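PDB 2ZTB: crystal protein from Bacillus thuringiensis serovar dakota, which acts as a proteolytically activated cytotoxin that recognizes cancer cells and, as an aerolysin-type protein, probably kills them by forming beta-barrel pores in the membrane. Local coordinates for residues A[36-41]-A[195-200]; A[28-33]-A[211-216]; A[175-180]-A[234-239]; A[169-174]-A[241-246]; A[112-117]-A[142-147]. All coordinates share one frame; numbering follows the deposited sequence.

Contact 1. Residues A[36-41]-A[195-200]; sequences DGIALN and FGANFP
A classic beta bulge marks one end of this antiparallel strand pair, where Asp36 and Gly37 both face Asn198 in the domain at one tip of the elongated toxin. The Asn198 carbonyl receives two N-H groups, both in weak bonds: Asp36 N lies 2.7 Å from Asn198 O but approaches at a bent angle, while Gly37 N is straighter and longer. Beyond the bulge the ladder is regular. Asn198 N binds Gly37 O at 2.9 Å, and Gly196 N binds Ala39 O at 2.9 Å and nearly straight (171°). On the bulge side, the Asp36 carboxylate crosses obliquely over Pro200, OD2 being 3.7 Å from Pro200 CA. At the other end Leu40, with CG anti to the backbone N (chi1 178°), runs alongside Phe195 and sets CD1 over its ring face, 3.9 Å from the centroid. Ile38 and Ala197 share the face covered by Val23 and Phe27 of helix 20-31. Asn198 holds its CG in the crowded position between N and the carbonyl carbon (chi1 61°); its ND2 bonds to Asn47 O. The chemistry thus divides in two: an apolar face closed by the helix, and a buried amide whose polar atoms are satisfied by the chain around 47-49.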
# COMPACT_ATOMS: atom_id res chain seq x y z
N ASP A 36 -5.68 33.54 22.47
CA ASP A 36 -7.09 33.51 22.16
C ASP A 36 -7.37 32.41 21.14
O ASP A 36 -8.36 31.70 21.24
CB ASP A 36 -7.52 34.85 21.59
CG ASP A 36 -7.82 35.88 22.64
OD1 ASP A 36 -7.90 35.55 23.85
OD2 ASP A 36 -7.99 37.05 22.25
N GLY A 37 -6.48 32.28 20.16
CA GLY A 37 -6.66 31.30 19.11
C GLY A 37 -5.35 30.89 18.48
O GLY A 37 -4.31 31.51 18.73
N ILE A 38 -5.41 29.85 17.65
CA ILE A 38 -4.23 29.30 16.97
C ILE A 38 -4.57 29.11 15.49
O ILE A 38 -5.72 29.23 15.11
CB ILE A 38 -3.74 27.96 17.63
CG1 ILE A 38 -4.78 26.83 17.48
CG2 ILE A 38 -3.27 28.21 19.11
CD1 ILE A 38 -4.30 25.42 17.87
N ALA A 39 -3.56 28.83 14.67
CA ALA A 39 -3.72 28.79 13.24
C ALA A 39 -2.71 27.85 12.59
O ALA A 39 -1.59 27.70 13.07
CB ALA A 39 -3.58 30.19 12.65
N LEU A 40 -3.14 27.21 11.50
CA LEU A 40 -2.34 26.28 10.74
C LEU A 40 -2.75 26.45 9.31
O LEU A 40 -3.93 26.28 8.98
CB LEU A 40 -2.61 24.83 11.19
CG LEU A 40 -1.93 23.63 10.53
CD1 LEU A 40 -0.41 23.69 10.69
CD2 LEU A 40 -2.48 22.35 11.12
N ASN A 41 -1.79 26.79 8.46
CA ASN A 41 -2.07 26.96 7.02
C ASN A 41 -3.34 27.80 6.80
O ASN A 41 -3.36 28.98 7.17
CB ASN A 41 -2.11 25.59 6.33
CG ASN A 41 -0.81 24.81 6.51
OD1 ASN A 41 0.27 25.33 6.24
ND2 ASN A 41 -0.91 23.56 6.96
N PHE A 195 3.18 26.94 13.17
CA PHE A 195 1.85 27.27 13.69
C PHE A 195 1.81 28.74 14.10
O PHE A 195 2.85 29.35 14.42
CB PHE A 195 1.53 26.42 14.90
CG PHE A 195 1.13 25.00 14.60
CD1 PHE A 195 2.07 24.06 14.23
CD2 PHE A 195 -0.19 24.60 14.74
CE1 PHE A 195 1.71 22.75 13.97
CE2 PHE A 195 -0.57 23.30 14.49
CZ PHE A 195 0.38 22.36 14.11
N GLY A 196 0.60 29.31 14.11
CA GLY A 196 0.38 30.71 14.49
C GLY A 196 -0.47 30.78 15.74
O GLY A 196 -1.19 29.84 16.04
N ALA A 197 -0.37 31.87 16.48
CA ALA A 197 -1.24 32.11 17.63
C ALA A 197 -1.51 33.59 17.76
O ALA A 197 -0.62 34.42 17.53
CB ALA A 197 -0.62 31.56 18.93
N ASN A 198 -2.75 33.93 18.12
CA ASN A 198 -3.08 35.32 18.44
C ASN A 198 -3.43 35.50 19.91
O ASN A 198 -4.21 34.72 20.47
CB ASN A 198 -4.19 35.88 17.54
CG ASN A 198 -5.50 35.11 17.66
OD1 ASN A 198 -5.66 34.03 17.07
ND2 ASN A 198 -6.45 35.66 18.41
N PHE A 199 -2.85 36.52 20.52
CA PHE A 199 -2.94 36.72 21.95
C PHE A 199 -3.88 37.87 22.30
O PHE A 199 -4.11 38.77 21.46
CB PHE A 199 -1.52 36.91 22.52
CG PHE A 199 -0.67 35.67 22.38
CD1 PHE A 199 -0.02 35.37 21.16
CD2 PHE A 199 -0.54 34.79 23.45
CE1 PHE A 199 0.74 34.20 21.01
CE2 PHE A 199 0.23 33.62 23.31
CZ PHE A 199 0.86 33.33 22.08
N PRO A 200 -4.46 37.84 23.53
CA PRO A 200 -5.32 38.92 24.05
C PRO A 200 -4.56 40.22 24.33
O PRO A 200 -5.16 41.30 24.25
CB PRO A 200 -5.87 38.33 25.36
CG PRO A 200 -4.85 37.33 25.78
CD PRO A 200 -4.35 36.73 24.50

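Contact 2. Residues A[28-33]-A[211-216]; sequences SSIYGT and WFNPAR
Tyr31 lays its ring over the five-membered ring of Trp211 in a face-to-face stack, centroids 4.2 Å apart and planes tilted by 30°. The overlap is off-centre: Tyr31 CE2 presses on the shared edge of the indole, 3.4 Å from Trp211 CD2, and the phenol oxygen runs out past the rim of the indole beside CE3, with Tyr31 OH 3.4 Å from Trp211 CE3. Both side chains leave the backbone with CG anti to the carbonyl carbon (chi1 -69° for Tyr31, -71° for Trp211) and cross obliquely. The opposite face of the phenol ring is taken by Ile30 CG2, 3.5 Å above the plane, so the ring is held between its own helix neighbour and the indole. Here the last turn of helix 20-31 rests on strand 210-214 of the end domain. The helix stops at once after Tyr31: Gly32 N still bonds to Ser28 O at 2.8 Å, but Gly32 itself has positive phi and turns the chain away. Asn213, two residues on from Trp211 and on the same side of the strand, brings its amide tip to tip with the Tyr31 hydroxyl, near the ring plane. Phe212 points the other way and stacks on Tyr59. The indole is fixed from outside as well, since Trp211 NE1 donates to His208 O, and the phenol ring also meets Phe199 of the neighbouring strand.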
# COMPACT_ATOMS: atom_id res chain seq x y z
N SER A 28 0.92 28.97 25.19
CA SER A 28 0.74 29.55 26.51
C SER A 28 2.00 29.49 27.37
O SER A 28 2.35 30.47 28.03
CB SER A 28 -0.40 28.87 27.24
OG SER A 28 -0.65 29.57 28.44
N SER A 29 2.68 28.34 27.37
CA SER A 29 3.93 28.20 28.10
C SER A 29 5.03 29.08 27.51
O SER A 29 5.82 29.66 28.25
CB SER A 29 4.41 26.76 28.05
OG SER A 29 3.68 25.95 28.91
N ILE A 30 5.09 29.15 26.17
CA ILE A 30 6.17 29.87 25.51
C ILE A 30 6.07 31.39 25.76
O ILE A 30 7.09 32.05 26.00
CB ILE A 30 6.24 29.56 23.98
CG1 ILE A 30 6.54 28.06 23.75
CG2 ILE A 30 7.31 30.43 23.31
CD1 ILE A 30 6.30 27.56 22.30
N TYR A 31 4.86 31.92 25.73
CA TYR A 31 4.66 33.37 25.71
C TYR A 31 4.16 33.89 27.05
O TYR A 31 4.24 35.09 27.31
CB TYR A 31 3.77 33.80 24.52
CG TYR A 31 4.51 33.60 23.20
CD1 TYR A 31 4.31 32.45 22.44
CD2 TYR A 31 5.49 34.51 22.78
CE1 TYR A 31 5.02 32.23 21.28
CE2 TYR A 31 6.21 34.29 21.61
CZ TYR A 31 5.97 33.14 20.87
OH TYR A 31 6.66 32.91 19.71
N GLY A 32 3.70 32.97 27.91
CA GLY A 32 3.30 33.31 29.28
C GLY A 32 1.85 33.76 29.39
O GLY A 32 1.41 34.18 30.46
N THR A 33 1.10 33.69 28.29
CA THR A 33 -0.31 34.06 28.25
C THR A 33 -0.97 33.07 27.31
O THR A 33 -0.40 32.73 26.27
CB THR A 33 -0.51 35.53 27.74
OG1 THR A 33 0.12 36.44 28.65
CG2 THR A 33 -1.99 35.91 27.61
N TRP A 211 2.11 35.58 16.83
CA TRP A 211 3.36 34.82 16.86
C TRP A 211 3.31 33.53 16.05
O TRP A 211 2.27 32.90 15.95
CB TRP A 211 3.76 34.51 18.31
CG TRP A 211 4.19 35.73 19.01
CD1 TRP A 211 3.42 36.53 19.79
CD2 TRP A 211 5.49 36.32 18.97
NE1 TRP A 211 4.16 37.58 20.24
CE2 TRP A 211 5.43 37.49 19.75
CE3 TRP A 211 6.70 35.98 18.34
CZ2 TRP A 211 6.55 38.32 19.95
CZ3 TRP A 211 7.82 36.82 18.54
CH2 TRP A 211 7.72 37.96 19.34
N PHE A 212 4.47 33.15 15.52
CA PHE A 212 4.68 31.88 14.81
C PHE A 212 5.84 31.13 15.43
O PHE A 212 6.87 31.72 15.77
CB PHE A 212 4.92 32.13 13.32
CG PHE A 212 3.87 32.99 12.70
CD1 PHE A 212 4.03 34.38 12.67
CD2 PHE A 212 2.69 32.43 12.22
CE1 PHE A 212 3.05 35.19 12.15
CE2 PHE A 212 1.69 33.23 11.70
CZ PHE A 212 1.87 34.62 11.66
N ASN A 213 5.64 29.83 15.62
CA ASN A 213 6.67 28.96 16.16
C ASN A 213 6.75 27.73 15.30
O ASN A 213 5.72 27.26 14.81
CB ASN A 213 6.36 28.57 17.61
CG ASN A 213 6.78 29.62 18.59
OD1 ASN A 213 7.88 29.59 19.12
ND2 ASN A 213 5.91 30.59 18.81
N PRO A 214 7.97 27.21 15.07
CA PRO A 214 8.07 25.97 14.30
C PRO A 214 7.25 24.88 14.95
O PRO A 214 7.10 24.86 16.18
CB PRO A 214 9.57 25.63 14.35
CG PRO A 214 10.15 26.50 15.39
CD PRO A 214 9.29 27.72 15.50
N ALA A 215 6.71 23.99 14.13
CA ALA A 215 5.93 22.83 14.57
C ALA A 215 6.56 22.07 15.75
O ALA A 215 5.85 21.61 16.64
CB ALA A 215 5.69 21.88 13.36
N ARG A 216 7.88 21.93 15.77
CA ARG A 216 8.60 21.19 16.82
C ARG A 216 8.46 21.83 18.21
O ARG A 216 8.58 21.14 19.22
CB ARG A 216 10.09 21.01 16.44
CG ARG A 216 11.02 22.06 17.00
CD ARG A 216 12.47 21.86 16.57
NE ARG A 216 12.69 22.36 15.22
CZ ARG A 216 13.10 23.59 14.93
NH1 ARG A 216 13.26 23.94 13.66
NH2 ARG A 216 13.37 24.45 15.89

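Contact 3. Residues A[175-180]-A[234-239]; sequences TAKIAK and SSFDFQ
Phe236 turns one ring face onto the stem of Lys177, whose CB sits 3.9 Å from the ring centroid in a CH-pi contact, while Phe236 CE2 touches Ala179 CB at 3.5 Å. This is an antiparallel pair in the long sheet of an aerolysin-type toxin, interrupted by a beta bulge. Next to the ring, Lys177 NZ reaches Asp237 OD2 in a rather long salt bridge of 3.3 Å. Just past the bulge, Phe238 CD2 comes to 3.5 Å from Ala176 CB. The backbone sets these groups in place: Lys177 N bonds to Phe236 O at 2.7 Å, nearly along the C=O axis, and Phe236 N returns to Lys177 O at 2.9 Å. Two further reciprocal pairs, Thr175 with Gln239 and Ala179 with Ser234, lie beyond it on either side. Between Thr175 and Lys177 the register slips by one, and the extra residue falls on 234-239, where Asp237 takes left-handed helical angles. Farther out, Ile134, at the turn between strands 126-132 and 136-142, packs on Phe236, Ala179 and Ser234, and strand 61-90 bonds to the other edge of 175-180. A lutetium ion lies about 4 Å from the Asp237 side chain, near enough that its charge may favour the ionised carboxylate. Toward Lys177 that carboxylate uses the anti lone pair of OD2, which NZ meets because the otherwise extended lysine chain bends at its last torsion (chi4 77°).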
# COMPACT_ATOMS: atom_id res chain seq x y z
N THR A 175 -0.69 -28.99 -14.62
CA THR A 175 -0.38 -28.56 -13.26
C THR A 175 0.58 -27.38 -13.26
O THR A 175 1.29 -27.16 -14.23
CB THR A 175 0.23 -29.69 -12.42
OG1 THR A 175 1.59 -29.92 -12.83
CG2 THR A 175 -0.60 -31.00 -12.56
N ALA A 176 0.58 -26.62 -12.16
CA ALA A 176 1.47 -25.50 -11.99
C ALA A 176 1.88 -25.33 -10.52
O ALA A 176 1.32 -25.95 -9.62
CB ALA A 176 0.82 -24.22 -12.52
N LYS A 177 2.91 -24.51 -10.31
CA LYS A 177 3.21 -24.01 -8.98
C LYS A 177 2.62 -22.60 -8.87
O LYS A 177 2.47 -21.89 -9.88
CB LYS A 177 4.72 -23.98 -8.71
CG LYS A 177 5.40 -25.35 -8.73
CD LYS A 177 6.87 -25.21 -8.38
CE LYS A 177 7.58 -26.55 -8.36
NZ LYS A 177 7.91 -27.09 -9.73
N ILE A 178 2.28 -22.20 -7.65
CA ILE A 178 1.87 -20.84 -7.39
C ILE A 178 2.92 -20.17 -6.51
O ILE A 178 3.36 -20.74 -5.51
CB ILE A 178 0.48 -20.79 -6.72
CG1 ILE A 178 -0.59 -21.41 -7.64
CG2 ILE A 178 0.10 -19.35 -6.36
CD1 ILE A 178 -1.97 -21.53 -6.95
N ALA A 179 3.35 -18.98 -6.93
CA ALA A 179 4.26 -18.16 -6.15
C ALA A 179 3.50 -16.99 -5.54
O ALA A 179 2.86 -16.21 -6.26
CB ALA A 179 5.41 -17.64 -7.01
N LYS A 180 3.54 -16.89 -4.21
CA LYS A 180 3.15 -15.67 -3.53
C LYS A 180 4.43 -14.92 -3.22
O LYS A 180 5.21 -15.30 -2.33
CB LYS A 180 2.33 -15.95 -2.25
CG LYS A 180 2.03 -14.66 -1.46
CD LYS A 180 2.01 -14.90 0.07
CE LYS A 180 2.38 -13.60 0.80
NZ LYS A 180 1.96 -13.58 2.25
N SER A 234 1.19 -15.48 -8.79
CA SER A 234 1.24 -15.96 -10.18
C SER A 234 1.56 -17.45 -10.25
O SER A 234 2.05 -18.05 -9.28
CB SER A 234 2.22 -15.13 -11.01
OG SER A 234 3.55 -15.27 -10.54
N SER A 235 1.24 -18.05 -11.39
CA SER A 235 1.49 -19.46 -11.60
C SER A 235 2.71 -19.58 -12.49
O SER A 235 2.97 -18.70 -13.31
CB SER A 235 0.27 -20.15 -12.21
OG SER A 235 0.01 -19.61 -13.49
N PHE A 236 3.47 -20.66 -12.29
CA PHE A 236 4.69 -20.96 -13.04
C PHE A 236 4.95 -22.47 -12.99
O PHE A 236 4.25 -23.21 -12.29
CB PHE A 236 5.88 -20.15 -12.50
CG PHE A 236 6.32 -20.52 -11.10
CD1 PHE A 236 7.56 -21.10 -10.88
CD2 PHE A 236 5.49 -20.27 -10.00
CE1 PHE A 236 7.98 -21.44 -9.59
CE2 PHE A 236 5.91 -20.61 -8.70
CZ PHE A 236 7.16 -21.20 -8.51
N ASP A 237 5.94 -22.92 -13.75
CA ASP A 237 6.38 -24.32 -13.80
C ASP A 237 5.25 -25.26 -14.19
O ASP A 237 4.97 -26.24 -13.49
CB ASP A 237 7.05 -24.76 -12.48
CG ASP A 237 8.47 -24.20 -12.32
OD1 ASP A 237 9.00 -23.54 -13.23
OD2 ASP A 237 9.07 -24.44 -11.25
N PHE A 238 4.62 -24.95 -15.33
CA PHE A 238 3.54 -25.75 -15.89
C PHE A 238 4.04 -27.12 -16.36
O PHE A 238 5.10 -27.24 -17.01
CB PHE A 238 2.84 -25.02 -17.05
CG PHE A 238 2.39 -23.62 -16.71
CD1 PHE A 238 3.10 -22.51 -17.17
CD2 PHE A 238 1.27 -23.40 -15.92
CE1 PHE A 238 2.70 -21.22 -16.84
CE2 PHE A 238 0.87 -22.11 -15.59
CZ PHE A 238 1.58 -21.03 -16.05
N GLN A 239 3.27 -28.15 -16.02
CA GLN A 239 3.62 -29.52 -16.38
C GLN A 239 2.40 -30.25 -16.89
O GLN A 239 1.28 -29.96 -16.48
CB GLN A 239 4.19 -30.30 -15.19
CG GLN A 239 5.52 -29.80 -14.64
CD GLN A 239 6.71 -30.16 -15.51
OE1 GLN A 239 6.57 -30.86 -16.51
NE2 GLN A 239 7.88 -29.68 -15.13

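Contact 4. Residues A[169-174]-A[241-246]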
# COMPACT_ATOMS: atom_id res chain seq x y z
N ARG A 169 -9.64 -46.07 -18.98
CA ARG A 169 -9.59 -44.63 -19.07
C ARG A 169 -8.20 -44.17 -18.65
O ARG A 169 -7.48 -44.89 -17.96
CB ARG A 169 -10.66 -43.99 -18.17
CG ARG A 169 -10.65 -44.50 -16.74
CD ARG A 169 -11.98 -44.28 -16.05
NE ARG A 169 -12.01 -44.90 -14.72
CZ ARG A 169 -11.36 -44.43 -13.65
NH1 ARG A 169 -10.61 -43.33 -13.74
NH2 ARG A 169 -11.46 -45.07 -12.49
N ARG A 170 -7.85 -42.96 -19.06
CA ARG A 170 -6.55 -42.38 -18.75
C ARG A 170 -6.70 -40.88 -18.54
O ARG A 170 -7.17 -40.17 -19.43
CB ARG A 170 -5.55 -42.68 -19.88
CG ARG A 170 -4.11 -42.58 -19.45
CD ARG A 170 -3.16 -43.39 -20.32
NE ARG A 170 -1.81 -43.26 -19.78
CZ ARG A 170 -0.68 -43.52 -20.43
NH1 ARG A 170 -0.70 -43.95 -21.69
NH2 ARG A 170 0.47 -43.35 -19.80
N THR A 171 -6.29 -40.41 -17.36
CA THR A 171 -6.39 -39.00 -16.97
C THR A 171 -5.12 -38.20 -17.29
O THR A 171 -3.99 -38.68 -17.08
CB THR A 171 -6.74 -38.86 -15.45
OG1 THR A 171 -7.97 -39.53 -15.19
CG2 THR A 171 -6.91 -37.42 -15.06
N ILE A 172 -5.32 -37.00 -17.81
CA ILE A 172 -4.25 -36.05 -18.11
C ILE A 172 -4.52 -34.76 -17.33
O ILE A 172 -5.64 -34.26 -17.33
CB ILE A 172 -4.18 -35.72 -19.63
CG1 ILE A 172 -3.90 -36.99 -20.45
CG2 ILE A 172 -3.13 -34.65 -19.93
CD1 ILE A 172 -5.13 -37.58 -21.10
N GLN A 173 -3.50 -34.25 -16.64
CA GLN A 173 -3.62 -33.00 -15.91
C GLN A 173 -2.66 -31.95 -16.41
O GLN A 173 -1.57 -32.26 -16.86
CB GLN A 173 -3.42 -33.21 -14.40
CG GLN A 173 -4.28 -34.35 -13.81
CD GLN A 173 -3.86 -34.74 -12.40
OE1 GLN A 173 -2.67 -34.82 -12.10
NE2 GLN A 173 -4.84 -34.99 -11.54
N LEU A 174 -3.09 -30.68 -16.32
CA LEU A 174 -2.18 -29.56 -16.44
C LEU A 174 -1.95 -29.03 -15.04
O LEU A 174 -2.90 -28.67 -14.34
CB LEU A 174 -2.75 -28.47 -17.36
CG LEU A 174 -1.89 -27.22 -17.58
CD1 LEU A 174 -0.59 -27.53 -18.31
CD2 LEU A 174 -2.67 -26.18 -18.34
N ILE A 241 0.86 -33.93 -16.82
CA ILE A 241 0.93 -35.21 -16.10
C ILE A 241 -0.05 -36.16 -16.74
O ILE A 241 -1.26 -35.94 -16.72
CB ILE A 241 0.59 -35.07 -14.58
CG1 ILE A 241 1.28 -33.86 -13.94
CG2 ILE A 241 0.91 -36.38 -13.84
CD1 ILE A 241 2.79 -33.97 -13.78
N VAL A 242 0.49 -37.22 -17.35
CA VAL A 242 -0.33 -38.31 -17.85
C VAL A 242 -0.24 -39.44 -16.83
O VAL A 242 0.83 -40.02 -16.62
CB VAL A 242 0.12 -38.80 -19.26
CG1 VAL A 242 -0.87 -39.81 -19.81
CG2 VAL A 242 0.30 -37.62 -20.25
N GLN A 243 -1.37 -39.75 -16.19
CA GLN A 243 -1.43 -40.81 -15.18
C GLN A 243 -1.61 -42.21 -15.78
O GLN A 243 -2.08 -42.33 -16.92
CB GLN A 243 -2.48 -40.49 -14.12
CG GLN A 243 -1.97 -39.52 -13.08
CD GLN A 243 -3.07 -38.72 -12.44
OE1 GLN A 243 -2.81 -37.71 -11.77
NE2 GLN A 243 -4.32 -39.14 -12.66
N PRO A 244 -1.20 -43.26 -15.04
CA PRO A 244 -1.33 -44.62 -15.59
C PRO A 244 -2.77 -44.93 -15.96
O PRO A 244 -3.69 -44.51 -15.26
CB PRO A 244 -0.87 -45.52 -14.44
CG PRO A 244 -0.03 -44.66 -13.58
CD PRO A 244 -0.60 -43.27 -13.70
N ALA A 245 -2.96 -45.63 -17.07
CA ALA A 245 -4.28 -46.13 -17.47
C ALA A 245 -4.87 -46.99 -16.36
O ALA A 245 -4.19 -47.86 -15.80
CB ALA A 245 -4.19 -46.92 -18.74
N ARG A 246 -6.13 -46.71 -16.03
CA ARG A 246 -6.87 -47.50 -15.06
C ARG A 246 -8.02 -48.24 -15.73
O ARG A 246 -8.67 -47.71 -16.63
CB ARG A 246 -7.34 -46.61 -13.90
CG ARG A 246 -6.26 -46.35 -12.82
CD ARG A 246 -5.40 -47.61 -12.56
NE ARG A 246 -6.18 -48.78 -12.11
CZ ARG A 246 -5.84 -50.05 -12.33
NH1 ARG A 246 -4.74 -50.37 -12.99
NH2 ARG A 246 -6.63 -51.03 -11.88
O HOH W 1 -5.65 -42.50 -15.39
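Arg169 opens the segment with a reciprocal backbone pair to Arg246: Arg169 N to Arg246 O is 3.0 Å, and the return bond from Arg246 N runs nearly along the C=O axis of Arg169. The two strands pair here in the long antiparallel sheet of an aerolysin-type toxin, far from the end domain. Arg170 comes next and does most of the side-chain work. With CG anti to the backbone N (chi1 -159°) and an extended chain, it crosses the other strand and donates NE to Gln243 O at 3.0 Å and 165°. The acceptor lies in the guanidinium plane, at its edge. Val242 CG1 covers one face, 3.6 Å from Arg170 NE, and Arg170 NH1 continues to Thr163 O on strand 147-164. At Thr171 N the register slips, and a water bridges the strands: it accepts from Thr171 N at 2.9 Å and donates to Pro244 O at 2.8 Å. Thr171 O then takes up direct pairing with Gln243 N, at 3.0 Å and nearly along the C=O axis, while its hydroxyl bonds to Thr87. Ile172 lies alongside Val242, Ile172 CG1 being 4.2 Å from Val242 CG1, and its side chain also packs on Ile100 and Ile102 of strand 96-116. Gln173 closes the second ladder, its N meeting Ile241 O at 2.8 Å and its O accepting Ile241 N. Its side-chain amide crosses that of Gln243 obliquely, the planes 71° apart. Between the ladders the arginine N-H takes one carbonyl and the water the next, so a charged group and a solvent molecule stand in for missing strand pairing.

Contact 5. Residues A[112-117]-A[142-147]; sequences VTSSTT and TTIGTS. With EDO (1,2-ethanediol), chain H.
Residues 143-146 form a type II beta turn, with Gly145 at positive phi (97°), and the turn docks against strand 112-116 so that Ser114 N bonds to Thr146 O at 3.2 Å. Ser114 is the centre of the side-chain contacts: OG, held in the crowded position between N and the carbonyl carbon (chi1 54°), accepts Gly145 N at 3.2 Å. A water beside it ties three groups together, lying 2.7 Å from Ser114 OG and donating to Thr142 OG1 and to Thr146 O, each at 2.8 Å. Thr142 OG1 is also bonded to Glu148. The turn belongs to the chain that leaves the small hairpin 126-142 for strand 147-164; in aerolysin-type toxins a hairpin tucked against the long sheet in this way is the probable membrane-inserting element. Within the turn Thr146 OG1 donates to Thr143 O at 2.6 Å, on a carbonyl lone pair. Past it, Thr113 and Ser147 form a non-hydrogen-bonded pair whose hydroxyls meet, OG1 to OG, at 2.8 Å. At the other end Thr116 and Ile144 cross at about a right angle, with Thr116 CG2 3.9 Å from Ile144 CG2. A 1,2-ethanediol, probably from the crystallisation liquor, bonds weakly through O1 to Thr116 OG1.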
# COMPACT_ATOMS: atom_id res chain seq x y z
N VAL A 112 -1.51 -4.10 -3.56
CA VAL A 112 -0.82 -3.13 -2.68
C VAL A 112 -1.69 -2.82 -1.43
O VAL A 112 -2.93 -2.84 -1.50
CB VAL A 112 -0.41 -1.83 -3.45
CG1 VAL A 112 -1.63 -0.97 -3.82
CG2 VAL A 112 0.64 -1.01 -2.68
N THR A 113 -1.03 -2.61 -0.30
CA THR A 113 -1.67 -2.14 0.94
C THR A 113 -0.69 -1.19 1.64
O THR A 113 0.53 -1.36 1.57
CB THR A 113 -2.15 -3.32 1.85
OG1 THR A 113 -3.03 -2.84 2.87
CG2 THR A 113 -0.98 -4.07 2.47
N SER A 114 -1.23 -0.16 2.29
CA SER A 114 -0.39 0.81 3.01
C SER A 114 -1.15 1.39 4.16
O SER A 114 -2.36 1.27 4.23
CB SER A 114 0.12 1.95 2.12
OG SER A 114 -0.93 2.61 1.44
N SER A 115 -0.40 2.00 5.07
CA SER A 115 -0.95 2.62 6.24
C SER A 115 0.13 3.52 6.84
O SER A 115 1.28 3.54 6.37
CB SER A 115 -1.38 1.56 7.25
OG SER A 115 -0.25 0.80 7.63
N THR A 116 -0.24 4.26 7.87
CA THR A 116 0.74 4.98 8.69
C THR A 116 0.47 4.54 10.11
O THR A 116 -0.63 4.10 10.43
CB THR A 116 0.67 6.52 8.55
OG1 THR A 116 -0.58 6.98 9.06
CG2 THR A 116 0.84 6.96 7.08
N THR A 117 1.51 4.61 10.93
CA THR A 117 1.41 4.10 12.29
C THR A 117 0.44 4.89 13.17
O THR A 117 -0.01 4.37 14.18
CB THR A 117 2.82 4.00 12.94
OG1 THR A 117 3.51 5.26 12.83
CG2 THR A 117 3.63 2.88 12.26
N THR A 142 -1.24 4.71 -5.43
CA THR A 142 -2.20 4.29 -4.41
C THR A 142 -2.46 5.32 -3.30
O THR A 142 -1.54 6.03 -2.88
CB THR A 142 -1.81 2.91 -3.82
OG1 THR A 142 -2.93 2.34 -3.13
CG2 THR A 142 -0.61 3.01 -2.89
N THR A 143 -3.71 5.40 -2.86
CA THR A 143 -4.06 6.21 -1.69
C THR A 143 -3.55 5.51 -0.43
O THR A 143 -3.88 4.35 -0.16
CB THR A 143 -5.58 6.44 -1.58
OG1 THR A 143 -6.05 7.08 -2.77
CG2 THR A 143 -5.93 7.33 -0.37
N ILE A 144 -2.72 6.22 0.32
CA ILE A 144 -2.17 5.72 1.58
C ILE A 144 -3.30 5.36 2.54
O ILE A 144 -4.25 6.13 2.71
CB ILE A 144 -1.21 6.75 2.19
CG1 ILE A 144 -0.09 7.06 1.19
CG2 ILE A 144 -0.65 6.25 3.52
CD1 ILE A 144 0.81 8.28 1.56
N GLY A 145 -3.21 4.15 3.10
CA GLY A 145 -4.21 3.66 4.02
C GLY A 145 -5.25 2.79 3.36
O GLY A 145 -6.24 2.44 3.99
N THR A 146 -5.03 2.43 2.09
CA THR A 146 -5.98 1.62 1.33
C THR A 146 -5.35 0.33 0.79
O THR A 146 -4.14 0.11 0.91
CB THR A 146 -6.63 2.41 0.15
OG1 THR A 146 -5.64 2.62 -0.87
CG2 THR A 146 -7.19 3.77 0.62
N SER A 147 -6.19 -0.53 0.21
CA SER A 147 -5.72 -1.73 -0.49
C SER A 147 -6.29 -1.78 -1.89
O SER A 147 -7.44 -1.43 -2.10
CB SER A 147 -6.13 -3.01 0.28
OG SER A 147 -5.56 -3.01 1.58
C1 EDO H . -3.51 4.83 7.99
O1 EDO H . -3.42 6.07 7.25
C2 EDO H . -3.87 5.00 9.48
O2 EDO H . -5.29 5.11 9.83
O HOH W 2 -2.19 1.36 -0.65

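In the fold
The five contacts are spread along one very elongated molecule. Contacts 1 and 2 both lie in the domain at one tip, their centres 9 Å apart: strand 195-199 bonds to 37-40 on one edge and to 211-214 on the other, and Phe199 packs against Tyr31. The same long strand, 168-199, then runs through the molecule to contacts 3 and 4, where it pairs with strand 223-247; contact 4 lies about 79 Å from contact 1, centre to centre. Contacts 3 and 4 touch through Thr175 and Ile241. Contact 5 sits near the middle, about 32 Å from contact 1 and 29 Å from contact 3 between centres, at the base of the hairpin whose turn reaches contact 3.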